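Local coordinates for ftsY (PDB 1ZU4), which serves as a receptor of the signal recognition particle, combining a helical-bundle N domain with a P-loop-type G domain in its NG fragment, at residues K9-L12 and K13-F16; K27-K30 and Q31-D34; V234-A237 and T238-Q241. All blocks are in the same frame, centred on the assembly; numbering follows the deposited sequence.

Interaction 1 (K9-L12 and K13-F16); sequences KAML and KSAF
Met11 and Ser14 face each other across a break between two helical pieces, and their side chains show how a chain can change direction while replacing two backbone bonds with water bridges and keeping the next two. The thioether of Met11 curls back, bent at both chi2 and chi3, and brings its terminal methyl CE to within 3.6 Å of Ser14 OG. That hydroxyl is wedged between its own backbone N and carbonyl carbon (chi1 55°), a torsion that turns it back up the chain toward Met11 O, to which it donates a weak hydrogen bond of 3.3 Å. The same carbonyl oxygen takes a firmer bond from Ala15 N at 2.9 Å, so two donors converge on Met11 O. Phe16 N follows suit on Leu12 O at 3.1 Å, while the Phe16 ring leads away from the turn.

Just upstream, water stands in for direct helical bonds. One molecule lies 2.6 Å from Lys9 O and accepts from Lys13 N; a second lies 2.9 Å from Ala10 O and accepts from Ser14 N at 3.0 Å. Each bridges a carbonyl and the amide four residues on. The buried side of the break is formed by Met11 and Ser14, which pack on Met264 and on Leu308 of helix 301-308, Met11 also touching Tyr304 and His307. Lys13 NZ adds an outer tie to Asp265 O. These features are those of a hydrated helix break, with Met11 at the N-cap position of helix 12-27.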
# COMPACT_ATOMS: atom_id res chain seq x y z
N LYS A 9 3.06 13.71 -9.07
CA LYS A 9 3.18 14.43 -7.79
C LYS A 9 3.63 13.48 -6.68
O LYS A 9 4.44 13.85 -5.83
CB LYS A 9 1.85 15.12 -7.42
CG LYS A 9 1.51 16.36 -8.29
CD LYS A 9 0.03 16.34 -8.74
CE LYS A 9 -0.22 17.28 -9.96
NZ LYS A 9 -1.68 17.33 -10.40
N ALA A 10 3.12 12.26 -6.71
CA ALA A 10 3.47 11.23 -5.74
C ALA A 10 4.97 10.90 -5.74
O ALA A 10 5.53 10.64 -4.71
CB ALA A 10 2.69 9.98 -6.02
N MET A 11 5.57 10.86 -6.92
CA MET A 11 6.91 10.37 -7.08
C MET A 11 7.88 11.51 -7.26
O MET A 11 9.04 11.28 -7.53
CB MET A 11 6.98 9.40 -8.27
CG MET A 11 5.93 8.28 -8.17
SD MET A 11 6.22 7.11 -6.83
CE MET A 11 7.88 6.49 -7.26
N LEU A 12 7.41 12.75 -7.08
CA LEU A 12 8.30 13.89 -7.32
C LEU A 12 9.58 13.87 -6.49
O LEU A 12 10.68 14.09 -7.04
CB LEU A 12 7.53 15.19 -7.08
CG LEU A 12 8.15 16.51 -7.49
CD1 LEU A 12 8.49 16.51 -8.99
CD2 LEU A 12 7.10 17.58 -7.16
N LYS A 13 9.47 13.67 -5.17
CA LYS A 13 10.63 13.74 -4.30
C LYS A 13 11.56 12.54 -4.53
O LYS A 13 12.77 12.72 -4.56
CB LYS A 13 10.26 13.75 -2.81
CG LYS A 13 9.73 15.05 -2.26
CD LYS A 13 9.81 15.03 -0.74
CE LYS A 13 9.25 16.31 -0.15
NZ LYS A 13 7.77 16.29 -0.08
N SER A 14 11.00 11.33 -4.67
CA SER A 14 11.86 10.14 -4.85
C SER A 14 12.55 10.15 -6.22
O SER A 14 13.70 9.72 -6.36
CB SER A 14 11.06 8.84 -4.61
OG SER A 14 9.93 8.81 -5.45
N ALA A 15 11.84 10.65 -7.24
CA ALA A 15 12.40 10.75 -8.58
C ALA A 15 13.53 11.77 -8.62
O ALA A 15 14.55 11.55 -9.27
CB ALA A 15 11.32 11.12 -9.56
N PHE A 16 13.38 12.87 -7.91
CA PHE A 16 14.44 13.85 -7.83
C PHE A 16 15.74 13.28 -7.24
O PHE A 16 16.83 13.51 -7.77
CB PHE A 16 14.04 15.06 -6.99
CG PHE A 16 15.17 16.06 -6.86
CD1 PHE A 16 15.44 16.94 -7.92
CD2 PHE A 16 16.01 16.06 -5.75
CE1 PHE A 16 16.54 17.83 -7.84
CE2 PHE A 16 17.10 16.96 -5.66
CZ PHE A 16 17.36 17.83 -6.70
O HOH W 1 6.55 13.88 -4.26
O HOH W 2 8.30 10.43 -3.88

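Interaction 2 (K27-K30 and Q31-D34)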
# COMPACT_ATOMS: atom_id res chain seq x y z
N LYS A 27 28.17 11.35 -15.59
CA LYS A 27 29.24 12.31 -15.90
C LYS A 27 30.61 11.66 -16.00
O LYS A 27 31.42 12.03 -16.86
CB LYS A 27 29.24 13.50 -14.92
CG LYS A 27 27.98 14.38 -15.02
CD LYS A 27 28.08 15.63 -14.11
CE LYS A 27 26.87 16.55 -14.34
NZ LYS A 27 27.23 18.03 -14.13
N LYS A 28 30.87 10.69 -15.14
CA LYS A 28 32.09 9.89 -15.26
C LYS A 28 31.84 8.55 -16.00
O LYS A 28 32.67 7.62 -15.93
CB LYS A 28 32.75 9.69 -13.89
CG LYS A 28 33.55 10.94 -13.40
CD LYS A 28 33.40 11.19 -11.87
CE LYS A 28 34.32 10.29 -10.99
NZ LYS A 28 35.78 10.62 -11.10
N TYR A 29 30.73 8.45 -16.73
CA TYR A 29 30.41 7.21 -17.46
C TYR A 29 31.20 7.10 -18.75
O TYR A 29 31.15 7.98 -19.63
CB TYR A 29 28.92 7.03 -17.73
CG TYR A 29 28.57 5.75 -18.51
CD1 TYR A 29 28.48 4.52 -17.88
CD2 TYR A 29 28.36 5.79 -19.90
CE1 TYR A 29 28.18 3.35 -18.60
CE2 TYR A 29 28.04 4.65 -20.62
CZ TYR A 29 27.95 3.43 -19.97
OH TYR A 29 27.64 2.30 -20.70
N LYS A 30 31.91 5.98 -18.86
CA LYS A 30 32.74 5.64 -20.00
C LYS A 30 32.19 4.35 -20.61
O LYS A 30 31.53 4.41 -21.64
CB LYS A 30 34.19 5.49 -19.56
CG LYS A 30 34.79 6.83 -19.14
CD LYS A 30 36.12 6.67 -18.43
CE LYS A 30 36.47 7.95 -17.71
NZ LYS A 30 35.91 7.94 -16.32
N GLN A 31 32.40 3.22 -19.92
CA GLN A 31 31.88 1.89 -20.37
C GLN A 31 31.09 1.17 -19.27
O GLN A 31 31.34 1.41 -18.11
CB GLN A 31 33.05 1.00 -20.83
CG GLN A 31 33.50 1.35 -22.23
CD GLN A 31 34.41 0.34 -22.89
OE1 GLN A 31 35.14 -0.40 -22.22
NE2 GLN A 31 34.41 0.33 -24.22
N ALA A 32 30.14 0.30 -19.65
CA ALA A 32 29.36 -0.53 -18.72
C ALA A 32 30.20 -1.73 -18.25
O ALA A 32 29.90 -2.86 -18.57
CB ALA A 32 28.06 -1.03 -19.39
N ASP A 33 31.26 -1.45 -17.52
CA ASP A 33 32.21 -2.46 -17.08
C ASP A 33 31.98 -2.77 -15.59
O ASP A 33 31.14 -2.16 -14.95
CB ASP A 33 33.65 -1.98 -17.36
CG ASP A 33 33.97 -0.61 -16.70
OD1 ASP A 33 33.30 -0.17 -15.73
OD2 ASP A 33 34.95 0.02 -17.14
N ASP A 34 32.75 -3.70 -15.03
CA ASP A 34 32.61 -4.03 -13.61
C ASP A 34 32.67 -2.81 -12.68
O ASP A 34 31.82 -2.66 -11.80
CB ASP A 34 33.60 -5.11 -13.18
CG ASP A 34 33.33 -6.45 -13.88
OD1 ASP A 34 32.17 -6.69 -14.32
OD2 ASP A 34 34.26 -7.26 -14.01
O HOH W 3 31.90 4.06 -16.92
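Tyr29 packs its ring against the backbone of Gln31 and the methyl of Ala32, an example of an aromatic ring lying against the chain two and three residues on. Among the van der Waals contacts, Gln31 N lies over one face of the ring, and ring atom CE1 is 3.7 Å from Gln31 C. The phenol oxygen comes to Ala32, with Tyr29 OH 3.6 Å from Ala32 CB. With CG anti to the backbone N (chi1 179°), the ring is carried forward alongside the chain that follows it.

The polar contacts combine backbone, water and side chain. A water accepts from Lys30 N at 2.7 Å and donates to Gln31 O at 3.0 Å, bridging neighbouring residues. Lys30 bends at its last torsion to bring NZ within 3.3 Å of Lys28 O, approaching from above the carbonyl plane. Ala32 centres an inverse gamma turn, closed by a weak bond from Asp33 N to Gln31 O. Asp33 OD1 then caps Phe36 N.

The loop joins helix 12-27 to helix 34-46 in the helical bundle. Tyr29 OH bonds to Thr69 O, its ring meets Phe36 edge-to-face and also touches Phe71 of helix 71-87, and Asp34 forms a salt bridge with Arg62 of helix 51-64.

Interaction 3 (V234-A237 and T238-Q241); sequences VIDA and TTGQ
Asp236 meets both Thr238 and Thr239 where strand 230-236 gives way to a short 3-10 turn, a case in which one residue holds two successors by separate oxygens. Ahead of it, Ile235 keeps the strand in the sheet through backbone bonds to Ile260 and Thr262 of the neighbouring strand 258-262.

At Asp236 itself the carboxylate stands with CG anti to the backbone N (chi1 -170°), which carries OD1 forward over the turn. OD1 accepts from Thr238 OG1 at 2.7 Å and from Thr238 N at 2.9 Å. Both donors approach from the same face of the carboxylate, the hydroxyl from well above its plane and the amide on the anti side; the bond to the amide two residues on makes an Asx turn. Two bonds from a single residue restrain the rotation of the carboxylate. The main-chain oxygen also takes two bonds: Thr239 OG1 donates a short bond of 2.5 Å to Asp236 O, in the carbonyl plane, and Thr239 N reaches it at 2.9 Å from above that plane. A water accepts from Asp236 N and makes a weak bond to Thr239 OG1.

The sequence DATTGQ here fits the DAxTGQ pattern of the SRP-type G domain. Its last residue probably helps to join this turn to the N domain, since Gln241 NE2 bonds to Asp48 O, in the loop between helices 34-46 and 51-64.

Ala237 comes next and carries the turn forward. Its oxygen accepts from Gly240 N at 3.0 Å, Gly240 having positive phi and standing at the N-cap position of helix 241-250. The methyl of Ala237 meanwhile packs against Leu261 and Thr267.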
# COMPACT_ATOMS: atom_id res chain seq x y z
N VAL A 234 -1.57 -1.15 6.08
CA VAL A 234 -1.14 0.19 5.70
C VAL A 234 0.33 0.33 6.06
O VAL A 234 0.76 0.06 7.19
CB VAL A 234 -1.99 1.32 6.36
CG1 VAL A 234 -1.42 2.70 6.02
CG2 VAL A 234 -3.43 1.27 5.87
N ILE A 235 1.12 0.71 5.09
CA ILE A 235 2.49 1.04 5.39
C ILE A 235 2.66 2.47 5.00
O ILE A 235 2.39 2.82 3.85
CB ILE A 235 3.47 0.18 4.56
CG1 ILE A 235 3.28 -1.31 4.91
CG2 ILE A 235 4.88 0.63 4.85
CD1 ILE A 235 4.12 -2.26 4.05
N ASP A 236 3.13 3.27 5.94
CA ASP A 236 3.65 4.64 5.71
C ASP A 236 5.04 4.72 5.04
O ASP A 236 6.10 4.49 5.69
CB ASP A 236 3.72 5.36 7.08
CG ASP A 236 4.00 6.85 6.98
OD1 ASP A 236 4.55 7.36 5.97
OD2 ASP A 236 3.68 7.53 7.97
N ALA A 237 5.05 5.10 3.75
CA ALA A 237 6.32 5.16 3.00
C ALA A 237 7.40 6.07 3.62
O ALA A 237 8.62 5.83 3.45
CB ALA A 237 6.08 5.52 1.55
N THR A 238 6.97 7.13 4.32
CA THR A 238 7.96 8.02 4.94
C THR A 238 8.80 7.33 6.02
O THR A 238 9.79 7.91 6.47
CB THR A 238 7.35 9.34 5.50
OG1 THR A 238 6.59 9.05 6.68
CG2 THR A 238 6.43 9.98 4.47
N THR A 239 8.42 6.12 6.42
CA THR A 239 9.17 5.38 7.44
C THR A 239 10.23 4.52 6.85
O THR A 239 11.12 4.08 7.56
CB THR A 239 8.29 4.56 8.39
OG1 THR A 239 7.46 3.64 7.65
CG2 THR A 239 7.42 5.50 9.22
N GLY A 240 10.20 4.32 5.54
CA GLY A 240 11.26 3.62 4.85
C GLY A 240 11.36 2.18 5.29
O GLY A 240 10.37 1.55 5.61
N GLN A 241 12.59 1.68 5.35
CA GLN A 241 12.83 0.32 5.76
C GLN A 241 12.34 0.00 7.18
O GLN A 241 12.03 -1.16 7.47
CB GLN A 241 14.33 0.02 5.68
CG GLN A 241 14.95 0.20 4.29
CD GLN A 241 16.36 -0.32 4.26
OE1 GLN A 241 17.04 -0.36 5.30
NE2 GLN A 241 16.84 -0.72 3.06
O HOH W 4 4.46 2.31 8.38

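In the fold
The three contacts follow one another along the chain without nesting or crossing, and each is local, within eight consecutive residues. From the N terminus, interaction 1 marks the break between helices 7-10 and 12-27, lying against helix 301-308. At the far end of helix 12-27, interaction 2 closes the connection to helix 34-46, its centre 26 Å from that of interaction 1. Much later, interaction 3 shapes the exit from the central strand 230-236 toward helix 241-250, its centre 15 Å from the centre of interaction 1 but 34 Å from that of interaction 2. Interactions 1 and 3 both join distant parts of the chain, residues 9-16 meeting helix 301-308 and Gln241 meeting Asp48, whereas interaction 2 sits at the distal tip of the helical bundle.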